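Local coordinates for protein VP35 (Myotis lucifugus, PDB 6DKU) that probably antagonises interferon induction as filoviral VP35 does, this chain being the interferon inhibitory domain of a VP35 homologue carried in a bat genome, at residues Leu7-Phe12 with Leu44-Met48; Val15-Tyr19 with Met48-Asn52; Arg24-Glu29 with Tyr95-Leu99; Ala80-Thr86 with Val114-Pro120. The protein carries 1 engineered substitution. One frame throughout, in Å; residues are numbered along the deposited sequence.

How the contacts relate
Contacts 1 and 2 are successive steps of one packing between helix 9-18 and helix 41-56; they share Met48 and their centres lie 9 Å apart. Contact 3 leaves the start of helix 26-37, which falls between those two helices in the chain, for the loop before strand 100-101. Contact 4 pairs strands 82-84 and 113-119 at one edge of the mixed sheet. Contacts 3 and 4, with centres 12 Å apart, touch through Glu29 and Tyr115 and through Tyr95 and Tyr117, whereas the centre of contact 1 lies about 22 Å from the centre of each. Contacts 1 and 2 thus build the helical part, contact 4 forms one edge of the sheet, and contact 3, touching contacts 2 and 4, helps to link helices and sheet.

Contact 1: residues Leu7-Phe12 with Leu44-Met48; sequences LDPTEF and LQVAM
Leu44 spreads its two methyl groups against Leu7-Phe12 in different directions. Its CD2 sits over one face of the Phe12 ring, displaced toward the rim, 3.9 Å from the centroid and 22° off the ring normal, a CH-pi contact. Its CD1 reaches the turn into the helix instead, touching the Asp8 and Pro9 backbone and lying 3.8 Å from Pro9 CD. Lower on the same side chain, Leu44 CB meets Leu7 CB at 4.0 Å. Leu7 is forked too: CD1 rests on Gln45, whose side chain it crosses at about a right angle, and CD2 lies 3.7 Å from Met48 CE. Met48 CE also lies 3.8 Å from Phe12 CD1, because the Met48 chain folds back at chi2 (87°) and again at chi3. Ala47 CB approaches the ring obliquely, 3.7 Å from Phe12 CE1. This is apolar helix-helix packing in the helical part of the VP35 interferon inhibitory domain, joining the first turn of helix 9-18 to helix 41-56; Ile34 and Ala35 of helix 26-37 also cover Phe12. The ring reaches between the helices with its CG anti to the backbone N (chi1 178°). Asp8 is the N-cap of that first turn: its OD1 accepts a weak bond from Glu11 N at 3.5 Å, while its carbonyl O takes Phe12 N at 3.1 Å. Farther out, Gln45 NE2 is bound by Asp49 and Glu11 forms a salt bridge with Arg14.

Contact 2: residues Val15-Tyr19 with Met48-Asn52; sequences VLTGY and MDHFN. Unlike the reference sequence in segment 15-19: Gly18 (reference Ser).
Leu16 sits over one face of the Phe51 ring, its CG almost exactly above the centre, 3.8 Å from the centroid and 5° off the ring normal, as a CH-pi contact. The two side chains come from opposite directions, and Leu16 CD2 continues over the ring to 3.7 Å from Phe51 CD1. The other branch, CD1, turns to Met48 and lies 3.6 Å from its CE, the two chains sliding past each other in opposite senses. Val15 reaches the same thioether crosswise: its CG1, anti to the backbone N (chi1 163°), stands 3.8 Å from Met48 SD. Phe51 is held from a second direction by Tyr19. The edge of Phe51 points toward the Tyr19 face in an offset edge-to-face pair, with centroids 5.2 Å apart and planes at 63°; Phe51 CE2 comes to 3.5 Å from Tyr19 CD1. The side chains meet through carbon and sulfur atoms alone, and one phenyl ring offers its face to Leu16 and its edge to Tyr19. Helix 61-71 borders the seam through Ala61, against Tyr19, and Ala64, against Phe51, while Val31 of helix 26-37 touches Leu16, so that four helices converge around it.

Contact 3: residues Arg24-Glu29 with Tyr95-Leu99; sequences RTAFHE and YHRRL. Engineered in segment 95-99: Arg97 (natural residue Gly).
Tyr95, which has the largest share of the buried surface, sends its hydroxyl to the carboxylate of Glu29. Tyr95 OH donates to the anti lone pair of Glu29 OE2, 2.6 Å away. The oxygen lies at the edge of the ring, near its plane, while the carboxylate is turned nearly perpendicular to it, the planes 84° apart. Arg24, its chain extended, grips Glu29 in a side-on, two-bond salt bridge: Arg24 NE reaches Glu29 OE2 at 2.6 Å and Arg24 NH2 reaches Glu29 OE1 at 3.0 Å. Both nitrogens meet the carboxylate from above its plane. OE2 thus takes two donors, Arg24 NE and Tyr95 OH. Paired with the arginine and given hydrogen bonds by Tyr95 and probably Tyr115, the buried carboxylate is probably ionised. The site ties the beginning of helix 26-37, in the helical part of the interferon inhibitory domain, to the loop segment 95-99, whose residues 95-98 have helix-like backbone angles. Ala26 forms the second point of contact. The edge of the Arg98 guanidinium lies near its CB, 3.3 Å from NH2, and a water accepts from Ala26 N at 2.9 Å and, weakly, from Arg98 NH2. Arg98 NH1 is held by the Lys127 carbonyl, near the chain end. Thr25 fixes the helix start as N-cap, its OG1 accepting from Phe27 N at 3.3 Å. Leu126 and Tyr117 of the sheet pack on Tyr95.

Contact 4: residues Ala80-Thr86 with Val114-Pro120; sequences APTTQVT and VYIYLTP
This is a parallel strand pairing at the edge of the four-stranded mixed sheet, where 82-84 is an outermost strand and lies beside 113-119. Four backbone hydrogen bonds join them: Ile116 N to Pro81 O at 3.1 Å, Thr83 N to Ile116 O at 3.1 Å, Leu118 N to Thr83 O at 2.7 Å and Val85 N to Leu118 O at 3.0 Å. Thr83 uses both its N-H and its carbonyl, to the residues flanking Tyr117, as parallel strands do. Thr82, Gln84, Ile116 and Leu118 share one face, where the Gln84 and Leu118 side chains cross obliquely, with Gln84 CG 3.7 Å from Leu118 CB. On the other, Thr83 OG1 stands 3.9 Å above the centre of the Tyr115 ring, with Val114 CG1 over its opposite face and Pro81 CG at its edge. Thr83 CB also meets Tyr117, 4.1 Å from CD1. Before the paired stretch, Val114 and Tyr115 both face Leu126 in a classic beta bulge. Tyr115 OH reaches Glu29 of helix 26-37, on which Pro81 also packs. Backbone bonds thus fix the register, while the Tyr115 ring, sandwiched between Thr83 and Val114 and bound at its hydroxyl, couples this sheet edge to helix 26-37.

Contact 1: residues Leu7-Phe12 with Leu44-Met48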
loop_
_atom_site.group_PDB
_atom_site.type_symbol
_atom_site.label_atom_id
_atom_site.label_comp_id
_atom_site.label_asym_id
_atom_site.label_seq_id
_atom_site.Cartn_x
_atom_site.Cartn_y
_atom_site.Cartn_z
ATOM N N LEU A 7 -12.340 6.295 11.247
ATOM C CA LEU A 7 -11.950 5.201 10.366
ATOM C C LEU A 7 -11.155 4.132 11.105
ATOM O O LEU A 7 -10.454 4.401 12.082
ATOM C CB LEU A 7 -11.115 5.710 9.193
ATOM C CG LEU A 7 -11.836 6.534 8.132
ATOM C CD1 LEU A 7 -10.970 7.711 7.718
ATOM C CD2 LEU A 7 -12.223 5.679 6.932
ATOM N N ASP A 8 -11.276 2.911 10.618
ATOM C CA ASP A 8 -10.414 1.793 10.969
ATOM C C ASP A 8 -9.855 1.236 9.683
ATOM O O ASP A 8 -10.376 1.527 8.595
ATOM C CB ASP A 8 -11.181 0.721 11.761
ATOM C CG ASP A 8 -12.228 0.003 10.931
ATOM O OD1 ASP A 8 -12.917 0.662 10.127
ATOM O OD2 ASP A 8 -12.377 -1.227 11.105
ATOM N N PRO A 9 -8.751 0.477 9.735
ATOM C CA PRO A 9 -8.120 -0.004 8.488
ATOM C C PRO A 9 -9.071 -0.669 7.506
ATOM O O PRO A 9 -8.993 -0.390 6.306
ATOM C CB PRO A 9 -7.060 -0.985 9.001
ATOM C CG PRO A 9 -6.649 -0.393 10.319
ATOM C CD PRO A 9 -7.896 0.226 10.916
ATOM N N THR A 10 -9.986 -1.517 7.987
ATOM C CA THR A 10 -10.840 -2.291 7.087
ATOM C C THR A 10 -11.729 -1.386 6.243
ATOM O O THR A 10 -11.813 -1.545 5.016
ATOM C CB THR A 10 -11.696 -3.275 7.889
ATOM O OG1 THR A 10 -10.861 -4.038 8.771
ATOM C CG2 THR A 10 -12.427 -4.220 6.951
ATOM N N GLU A 11 -12.415 -0.436 6.883
ATOM C CA GLU A 11 -13.258 0.487 6.129
ATOM C C GLU A 11 -12.429 1.343 5.168
ATOM O O GLU A 11 -12.855 1.596 4.035
ATOM C CB GLU A 11 -14.070 1.355 7.090
ATOM C CG GLU A 11 -14.906 2.436 6.416
ATOM C CD GLU A 11 -16.206 1.917 5.821
ATOM O OE1 GLU A 11 -16.487 0.699 5.922
ATOM O OE2 GLU A 11 -16.947 2.741 5.240
ATOM N N PHE A 12 -11.239 1.783 5.595
ATOM C CA PHE A 12 -10.330 2.505 4.702
ATOM C C PHE A 12 -10.056 1.703 3.432
ATOM O O PHE A 12 -10.193 2.211 2.310
ATOM C CB PHE A 12 -9.019 2.818 5.442
ATOM C CG PHE A 12 -7.982 3.530 4.598
ATOM C CD1 PHE A 12 -7.970 4.918 4.510
ATOM C CD2 PHE A 12 -7.013 2.815 3.904
ATOM C CE1 PHE A 12 -7.018 5.580 3.737
ATOM C CE2 PHE A 12 -6.059 3.470 3.125
ATOM C CZ PHE A 12 -6.062 4.852 3.043
ATOM N N LEU A 44 -5.318 7.490 8.934
ATOM C CA LEU A 44 -6.253 7.037 7.911
ATOM C C LEU A 44 -7.070 8.192 7.342
ATOM O O LEU A 44 -7.308 8.242 6.133
ATOM C CB LEU A 44 -7.168 5.941 8.459
ATOM C CG LEU A 44 -6.546 4.582 8.795
ATOM C CD1 LEU A 44 -7.598 3.652 9.356
ATOM C CD2 LEU A 44 -5.930 3.971 7.557
ATOM N N GLN A 45 -7.497 9.143 8.175
ATOM C CA GLN A 45 -8.299 10.217 7.592
ATOM C C GLN A 45 -7.423 11.271 6.907
ATOM O O GLN A 45 -7.895 11.985 6.015
ATOM C CB GLN A 45 -9.236 10.812 8.639
ATOM C CG GLN A 45 -10.121 11.916 8.096
ATOM C CD GLN A 45 -11.412 11.359 7.525
ATOM O OE1 GLN A 45 -12.121 10.607 8.192
ATOM N NE2 GLN A 45 -11.690 11.678 6.255
ATOM N N VAL A 46 -6.142 11.352 7.258
ATOM C CA VAL A 46 -5.225 12.134 6.445
ATOM C C VAL A 46 -5.128 11.522 5.049
ATOM O O VAL A 46 -5.345 12.198 4.033
ATOM C CB VAL A 46 -3.854 12.236 7.139
ATOM C CG1 VAL A 46 -2.812 12.742 6.154
ATOM C CG2 VAL A 46 -3.940 13.143 8.356
ATOM N N ALA A 47 -4.823 10.223 4.984
ATOM C CA ALA A 47 -4.719 9.545 3.700
ATOM C C ALA A 47 -6.015 9.657 2.904
ATOM O O ALA A 47 -5.991 9.881 1.687
ATOM C CB ALA A 47 -4.341 8.084 3.932
ATOM N N MET A 48 -7.157 9.518 3.578
ATOM C CA MET A 48 -8.445 9.556 2.896
ATOM C C MET A 48 -8.762 10.958 2.392
ATOM O O MET A 48 -9.237 11.134 1.263
ATOM C CB MET A 48 -9.538 9.072 3.839
ATOM C CG MET A 48 -10.934 9.263 3.300
ATOM S SD MET A 48 -11.429 7.860 2.293
ATOM C CE MET A 48 -11.278 6.524 3.480
#

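Contact 2: residues Val15-Tyr19 with Met48-Asn52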
loop_
_atom_site.group_PDB
_atom_site.type_symbol
_atom_site.label_atom_id
_atom_site.label_comp_id
_atom_site.label_asym_id
_atom_site.label_seq_id
_atom_site.Cartn_x
_atom_site.Cartn_y
_atom_site.Cartn_z
ATOM N N VAL A 15 -13.318 1.439 1.194
ATOM C CA VAL A 15 -13.634 2.675 0.482
ATOM C C VAL A 15 -12.671 2.872 -0.678
ATOM O O VAL A 15 -13.090 3.032 -1.832
ATOM C CB VAL A 15 -13.596 3.882 1.433
ATOM C CG1 VAL A 15 -13.506 5.178 0.625
ATOM C CG2 VAL A 15 -14.796 3.884 2.356
ATOM N N LEU A 16 -11.364 2.864 -0.394
ATOM C CA LEU A 16 -10.424 3.186 -1.463
ATOM C C LEU A 16 -10.432 2.121 -2.552
ATOM O O LEU A 16 -10.407 2.452 -3.741
ATOM C CB LEU A 16 -9.014 3.392 -0.913
ATOM C CG LEU A 16 -8.691 4.857 -0.606
ATOM C CD1 LEU A 16 -9.234 5.261 0.761
ATOM C CD2 LEU A 16 -7.194 5.116 -0.693
ATOM N N THR A 17 -10.482 0.840 -2.180
ATOM C CA THR A 17 -10.467 -0.169 -3.239
ATOM C C THR A 17 -11.783 -0.223 -4.002
ATOM O O THR A 17 -11.820 -0.815 -5.085
ATOM C CB THR A 17 -10.133 -1.558 -2.686
ATOM O OG1 THR A 17 -10.986 -1.853 -1.577
ATOM C CG2 THR A 17 -8.683 -1.614 -2.236
ATOM N N GLY A 18 -12.853 0.377 -3.471
ATOM C CA GLY A 18 -14.054 0.559 -4.269
ATOM C C GLY A 18 -13.807 1.273 -5.586
ATOM O O GLY A 18 -14.467 0.979 -6.586
ATOM N N TYR A 19 -12.849 2.206 -5.620
ATOM C CA TYR A 19 -12.576 2.951 -6.845
ATOM C C TYR A 19 -11.743 2.166 -7.844
ATOM O O TYR A 19 -11.616 2.590 -8.996
ATOM C CB TYR A 19 -11.880 4.277 -6.524
ATOM C CG TYR A 19 -12.763 5.215 -5.741
ATOM C CD1 TYR A 19 -12.763 5.196 -4.354
ATOM C CD2 TYR A 19 -13.613 6.102 -6.383
ATOM C CE1 TYR A 19 -13.574 6.030 -3.631
ATOM C CE2 TYR A 19 -14.429 6.947 -5.666
ATOM C CZ TYR A 19 -14.407 6.907 -4.290
ATOM O OH TYR A 19 -15.216 7.742 -3.556
ATOM N N MET A 48 -7.157 9.518 3.578
ATOM C CA MET A 48 -8.445 9.556 2.896
ATOM C C MET A 48 -8.762 10.958 2.392
ATOM O O MET A 48 -9.237 11.134 1.263
ATOM C CB MET A 48 -9.538 9.072 3.839
ATOM C CG MET A 48 -10.934 9.263 3.300
ATOM S SD MET A 48 -11.429 7.860 2.293
ATOM C CE MET A 48 -11.278 6.524 3.480
ATOM N N ASP A 49 -8.523 11.971 3.225
ATOM C CA ASP A 49 -8.742 13.345 2.794
ATOM C C ASP A 49 -7.887 13.678 1.578
ATOM O O ASP A 49 -8.360 14.331 0.640
ATOM C CB ASP A 49 -8.446 14.305 3.947
ATOM C CG ASP A 49 -9.519 14.278 5.027
ATOM O OD1 ASP A 49 -10.654 13.835 4.732
ATOM O OD2 ASP A 49 -9.220 14.704 6.169
ATOM N N HIS A 50 -6.631 13.223 1.569
ATOM C CA HIS A 50 -5.761 13.469 0.423
ATOM C C HIS A 50 -6.266 12.748 -0.823
ATOM O O HIS A 50 -6.286 13.322 -1.920
ATOM C CB HIS A 50 -4.332 13.042 0.758
ATOM C CG HIS A 50 -3.373 13.182 -0.383
ATOM N ND1 HIS A 50 -2.637 14.327 -0.602
ATOM C CD2 HIS A 50 -3.033 12.321 -1.373
ATOM C CE1 HIS A 50 -1.881 14.163 -1.673
ATOM N NE2 HIS A 50 -2.104 12.956 -2.161
ATOM N N PHE A 51 -6.669 11.484 -0.669
ATOM C CA PHE A 51 -7.244 10.717 -1.770
ATOM C C PHE A 51 -8.437 11.442 -2.383
ATOM O O PHE A 51 -8.509 11.632 -3.606
ATOM C CB PHE A 51 -7.651 9.338 -1.251
ATOM C CG PHE A 51 -8.315 8.461 -2.272
ATOM C CD1 PHE A 51 -7.561 7.788 -3.219
ATOM C CD2 PHE A 51 -9.688 8.276 -2.258
ATOM C CE1 PHE A 51 -8.161 6.968 -4.148
ATOM C CE2 PHE A 51 -10.298 7.454 -3.184
ATOM C CZ PHE A 51 -9.534 6.800 -4.131
ATOM N N ASN A 52 -9.383 11.865 -1.542
ATOM C CA ASN A 52 -10.546 12.576 -2.052
ATOM C C ASN A 52 -10.165 13.918 -2.661
ATOM O O ASN A 52 -10.815 14.371 -3.610
ATOM C CB ASN A 52 -11.568 12.756 -0.937
ATOM C CG ASN A 52 -12.141 11.441 -0.465
ATOM O OD1 ASN A 52 -12.358 10.529 -1.259
ATOM N ND2 ASN A 52 -12.393 11.336 0.831
#

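Contact 3: residues Arg24-Glu29 with Tyr95-Leu99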
loop_
_atom_site.group_PDB
_atom_site.type_symbol
_atom_site.label_atom_id
_atom_site.label_comp_id
_atom_site.label_asym_id
_atom_site.label_seq_id
_atom_site.Cartn_x
_atom_site.Cartn_y
_atom_site.Cartn_z
ATOM N N ARG A 24 -7.225 -8.144 -8.914
ATOM C CA ARG A 24 -6.486 -7.547 -7.811
ATOM C C ARG A 24 -5.040 -7.349 -8.237
ATOM O O ARG A 24 -4.416 -8.265 -8.777
ATOM C CB ARG A 24 -6.585 -8.426 -6.565
ATOM C CG ARG A 24 -5.649 -8.020 -5.443
ATOM C CD ARG A 24 -5.497 -9.115 -4.406
ATOM N NE ARG A 24 -4.922 -8.592 -3.172
ATOM C CZ ARG A 24 -5.575 -8.488 -2.020
ATOM N NH1 ARG A 24 -6.836 -8.873 -1.929
ATOM N NH2 ARG A 24 -4.963 -8.001 -0.953
ATOM N N THR A 25 -4.525 -6.129 -8.050
ATOM C CA THR A 25 -3.149 -5.805 -8.425
ATOM C C THR A 25 -2.415 -5.120 -7.282
ATOM O O THR A 25 -2.943 -5.000 -6.171
ATOM C CB THR A 25 -3.093 -4.889 -9.658
ATOM O OG1 THR A 25 -3.524 -3.569 -9.300
ATOM C CG2 THR A 25 -3.961 -5.415 -10.784
ATOM N N ALA A 26 -1.203 -4.635 -7.556
ATOM C CA ALA A 26 -0.435 -3.972 -6.514
ATOM C C ALA A 26 -1.068 -2.675 -6.032
ATOM O O ALA A 26 -0.621 -2.143 -5.015
ATOM C CB ALA A 26 0.984 -3.688 -7.000
ATOM N N PHE A 27 -2.068 -2.130 -6.732
ATOM C CA PHE A 27 -2.713 -0.928 -6.207
ATOM C C PHE A 27 -3.590 -1.272 -5.012
ATOM O O PHE A 27 -3.565 -0.569 -3.993
ATOM C CB PHE A 27 -3.517 -0.226 -7.304
ATOM C CG PHE A 27 -2.670 0.584 -8.257
ATOM C CD1 PHE A 27 -2.226 1.852 -7.912
ATOM C CD2 PHE A 27 -2.311 0.071 -9.499
ATOM C CE1 PHE A 27 -1.441 2.601 -8.789
ATOM C CE2 PHE A 27 -1.528 0.812 -10.381
ATOM C CZ PHE A 27 -1.092 2.077 -10.022
ATOM N N HIS A 28 -4.360 -2.363 -5.113
ATOM C CA HIS A 28 -5.100 -2.868 -3.960
ATOM C C HIS A 28 -4.163 -3.106 -2.784
ATOM O O HIS A 28 -4.455 -2.718 -1.644
ATOM C CB HIS A 28 -5.819 -4.170 -4.323
ATOM C CG HIS A 28 -6.718 -4.065 -5.513
ATOM N ND1 HIS A 28 -6.246 -4.105 -6.808
ATOM C CD2 HIS A 28 -8.063 -3.940 -5.605
ATOM C CE1 HIS A 28 -7.263 -4.004 -7.645
ATOM N NE2 HIS A 28 -8.375 -3.899 -6.939
ATOM N N GLU A 29 -3.020 -3.740 -3.056
ATOM C CA GLU A 29 -2.033 -3.979 -2.017
ATOM C C GLU A 29 -1.476 -2.680 -1.458
ATOM O O GLU A 29 -1.187 -2.608 -0.263
ATOM C CB GLU A 29 -0.898 -4.852 -2.549
ATOM C CG GLU A 29 -1.353 -5.986 -3.439
ATOM C CD GLU A 29 -2.019 -7.114 -2.676
ATOM O OE1 GLU A 29 -2.197 -6.984 -1.442
ATOM O OE2 GLU A 29 -2.363 -8.136 -3.316
ATOM N N TYR A 95 2.441 -11.288 -9.432
ATOM C CA TYR A 95 3.513 -10.524 -8.808
ATOM C C TYR A 95 4.879 -11.178 -8.991
ATOM O O TYR A 95 5.898 -10.494 -8.844
ATOM C CB TYR A 95 3.251 -10.343 -7.310
ATOM C CG TYR A 95 1.922 -9.716 -6.919
ATOM C CD1 TYR A 95 1.126 -9.059 -7.843
ATOM C CD2 TYR A 95 1.472 -9.778 -5.602
ATOM C CE1 TYR A 95 -0.082 -8.491 -7.473
ATOM C CE2 TYR A 95 0.273 -9.212 -5.224
ATOM C CZ TYR A 95 -0.505 -8.571 -6.164
ATOM O OH TYR A 95 -1.711 -8.013 -5.794
ATOM N N HIS A 96 4.915 -12.472 -9.331
ATOM C CA HIS A 96 6.160 -13.242 -9.289
ATOM C C HIS A 96 7.269 -12.583 -10.102
ATOM O O HIS A 96 8.426 -12.531 -9.672
ATOM C CB HIS A 96 5.923 -14.665 -9.806
ATOM C CG HIS A 96 5.387 -15.617 -8.779
ATOM N ND1 HIS A 96 4.911 -15.208 -7.551
ATOM C CD2 HIS A 96 5.246 -16.964 -8.808
ATOM C CE1 HIS A 96 4.503 -16.263 -6.867
ATOM N NE2 HIS A 96 4.697 -17.340 -7.608
ATOM N N ARG A 97 6.937 -12.090 -11.296
ATOM C CA ARG A 97 7.970 -11.563 -12.178
ATOM C C ARG A 97 8.526 -10.235 -11.694
ATOM O O ARG A 97 9.638 -9.872 -12.085
ATOM C CB ARG A 97 7.431 -11.412 -13.599
ATOM C CG ARG A 97 5.967 -11.055 -13.667
ATOM C CD ARG A 97 5.552 -10.766 -15.090
ATOM N NE ARG A 97 5.643 -9.340 -15.376
ATOM C CZ ARG A 97 4.656 -8.476 -15.159
ATOM N NH1 ARG A 97 3.506 -8.907 -14.657
ATOM N NH2 ARG A 97 4.816 -7.186 -15.441
ATOM N N ARG A 98 7.794 -9.507 -10.850
ATOM C CA ARG A 98 8.256 -8.213 -10.366
ATOM C C ARG A 98 8.936 -8.290 -9.005
ATOM O O ARG A 98 9.508 -7.291 -8.555
ATOM C CB ARG A 98 7.087 -7.224 -10.300
ATOM C CG ARG A 98 6.313 -7.097 -11.609
ATOM C CD ARG A 98 5.473 -5.822 -11.653
ATOM N NE ARG A 98 4.477 -5.770 -10.582
ATOM C CZ ARG A 98 4.526 -4.928 -9.552
ATOM N NH1 ARG A 98 5.530 -4.065 -9.442
ATOM N NH2 ARG A 98 3.575 -4.950 -8.627
ATOM N N LEU A 99 8.896 -9.441 -8.341
ATOM C CA LEU A 99 9.542 -9.567 -7.044
ATOM C C LEU A 99 11.053 -9.423 -7.200
ATOM O O LEU A 99 11.655 -10.005 -8.108
ATOM C CB LEU A 99 9.183 -10.908 -6.407
ATOM C CG LEU A 99 7.703 -11.202 -6.131
ATOM C CD1 LEU A 99 7.521 -12.633 -5.631
ATOM C CD2 LEU A 99 7.091 -10.212 -5.146
HETATM O O HOH W 1 0.666 -5.440 -9.658
#

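Contact 4: residues Ala80-Thr86 with Val114-Pro120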
loop_
_atom_site.group_PDB
_atom_site.type_symbol
_atom_site.label_atom_id
_atom_site.label_comp_id
_atom_site.label_asym_id
_atom_site.label_seq_id
_atom_site.Cartn_x
_atom_site.Cartn_y
_atom_site.Cartn_z
ATOM N N ALA A 80 7.829 0.064 4.456
ATOM C CA ALA A 80 6.841 -0.807 3.843
ATOM C C ALA A 80 6.482 -1.930 4.808
ATOM O O ALA A 80 7.360 -2.461 5.497
ATOM C CB ALA A 80 7.376 -1.391 2.536
ATOM N N PRO A 81 5.214 -2.319 4.885
ATOM C CA PRO A 81 4.827 -3.385 5.813
ATOM C C PRO A 81 5.319 -4.752 5.355
ATOM O O PRO A 81 5.518 -5.008 4.166
ATOM C CB PRO A 81 3.298 -3.323 5.802
ATOM C CG PRO A 81 2.961 -2.795 4.454
ATOM C CD PRO A 81 4.061 -1.809 4.121
ATOM N N THR A 82 5.503 -5.641 6.323
ATOM C CA THR A 82 5.924 -7.007 6.059
ATOM C C THR A 82 4.726 -7.941 6.120
ATOM O O THR A 82 3.892 -7.837 7.020
ATOM C CB THR A 82 6.983 -7.435 7.073
ATOM O OG1 THR A 82 7.872 -6.333 7.289
ATOM C CG2 THR A 82 7.757 -8.664 6.603
ATOM N N THR A 83 4.631 -8.827 5.134
ATOM C CA THR A 83 3.684 -9.932 5.113
ATOM C C THR A 83 4.469 -11.236 5.160
ATOM O O THR A 83 5.530 -11.356 4.534
ATOM C CB THR A 83 2.813 -9.924 3.847
ATOM O OG1 THR A 83 2.266 -8.619 3.621
ATOM C CG2 THR A 83 1.679 -10.927 3.992
ATOM N N GLN A 84 3.952 -12.214 5.890
ATOM C CA GLN A 84 4.599 -13.512 6.000
ATOM C C GLN A 84 3.816 -14.529 5.184
ATOM O O GLN A 84 2.582 -14.541 5.226
ATOM C CB GLN A 84 4.706 -13.946 7.464
ATOM C CG GLN A 84 5.806 -13.208 8.214
ATOM C CD GLN A 84 6.394 -14.009 9.357
ATOM O OE1 GLN A 84 5.838 -15.027 9.768
ATOM N NE2 GLN A 84 7.535 -13.560 9.869
ATOM N N VAL A 85 4.531 -15.362 4.425
ATOM C CA VAL A 85 3.915 -16.415 3.623
ATOM C C VAL A 85 4.697 -17.706 3.809
ATOM O O VAL A 85 5.927 -17.686 3.935
ATOM C CB VAL A 85 3.841 -16.038 2.126
ATOM C CG1 VAL A 85 2.628 -15.165 1.855
ATOM C CG2 VAL A 85 5.118 -15.345 1.671
ATOM N N THR A 86 3.974 -18.830 3.816
ATOM C CA THR A 86 4.605 -20.128 4.017
ATOM C C THR A 86 5.597 -20.455 2.903
ATOM O O THR A 86 6.543 -21.221 3.123
ATOM C CB THR A 86 3.522 -21.215 4.123
ATOM O OG1 THR A 86 2.412 -20.713 4.876
ATOM C CG2 THR A 86 4.064 -22.419 4.848
ATOM N N VAL A 114 5.755 -1.649 -1.647
ATOM C CA VAL A 114 4.404 -1.938 -1.179
ATOM C C VAL A 114 4.476 -3.020 -0.111
ATOM O O VAL A 114 4.048 -2.814 1.031
ATOM C CB VAL A 114 3.481 -2.364 -2.334
ATOM C CG1 VAL A 114 2.063 -2.588 -1.816
ATOM C CG2 VAL A 114 3.501 -1.319 -3.449
ATOM N N TYR A 115 5.020 -4.175 -0.463
ATOM C CA TYR A 115 5.150 -5.267 0.486
ATOM C C TYR A 115 6.582 -5.765 0.517
ATOM O O TYR A 115 7.241 -5.879 -0.523
ATOM C CB TYR A 115 4.237 -6.446 0.136
ATOM C CG TYR A 115 2.781 -6.260 0.469
ATOM C CD1 TYR A 115 2.368 -5.338 1.425
ATOM C CD2 TYR A 115 1.812 -7.017 -0.179
ATOM C CE1 TYR A 115 1.028 -5.171 1.717
ATOM C CE2 TYR A 115 0.478 -6.857 0.105
ATOM C CZ TYR A 115 0.090 -5.934 1.053
ATOM O OH TYR A 115 -1.247 -5.785 1.332
ATOM N N ILE A 116 7.045 -6.069 1.715
ATOM C CA ILE A 116 8.204 -6.919 1.920
ATOM C C ILE A 116 7.655 -8.287 2.310
ATOM O O ILE A 116 7.176 -8.474 3.435
ATOM C CB ILE A 116 9.140 -6.359 2.994
ATOM C CG1 ILE A 116 9.586 -4.944 2.633
ATOM C CG2 ILE A 116 10.351 -7.245 3.137
ATOM C CD1 ILE A 116 9.855 -4.723 1.161
ATOM N N TYR A 117 7.680 -9.234 1.375
ATOM C CA TYR A 117 7.227 -10.586 1.675
ATOM C C TYR A 117 8.305 -11.349 2.430
ATOM O O TYR A 117 9.492 -11.247 2.112
ATOM C CB TYR A 117 6.883 -11.343 0.396
ATOM C CG TYR A 117 5.593 -10.918 -0.252
ATOM C CD1 TYR A 117 4.369 -11.219 0.324
ATOM C CD2 TYR A 117 5.601 -10.230 -1.451
ATOM C CE1 TYR A 117 3.189 -10.827 -0.277
ATOM C CE2 TYR A 117 4.435 -9.837 -2.058
ATOM C CZ TYR A 117 3.233 -10.137 -1.471
ATOM O OH TYR A 117 2.077 -9.738 -2.092
ATOM N N LEU A 118 7.882 -12.130 3.422
ATOM C CA LEU A 118 8.775 -12.963 4.224
ATOM C C LEU A 118 8.559 -14.423 3.845
ATOM O O LEU A 118 7.499 -14.994 4.125
ATOM C CB LEU A 118 8.534 -12.724 5.711
ATOM C CG LEU A 118 9.573 -11.804 6.338
ATOM C CD1 LEU A 118 10.846 -12.598 6.621
ATOM C CD2 LEU A 118 9.860 -10.625 5.397
ATOM N N THR A 119 9.563 -15.014 3.198
ATOM C CA THR A 119 9.553 -16.396 2.750
ATOM C C THR A 119 10.658 -17.172 3.454
ATOM O O THR A 119 11.674 -16.591 3.849
ATOM C CB THR A 119 9.753 -16.503 1.233
ATOM O OG1 THR A 119 11.156 -16.495 0.948
ATOM C CG2 THR A 119 9.081 -15.338 0.517
ATOM N N PRO A 120 10.478 -18.484 3.636
ATOM C CA PRO A 120 11.475 -19.268 4.381
ATOM C C PRO A 120 12.877 -19.190 3.810
ATOM O O PRO A 120 13.839 -19.254 4.583
ATOM C CB PRO A 120 10.907 -20.690 4.323
ATOM C CG PRO A 120 9.430 -20.470 4.263
ATOM C CD PRO A 120 9.245 -19.253 3.397
#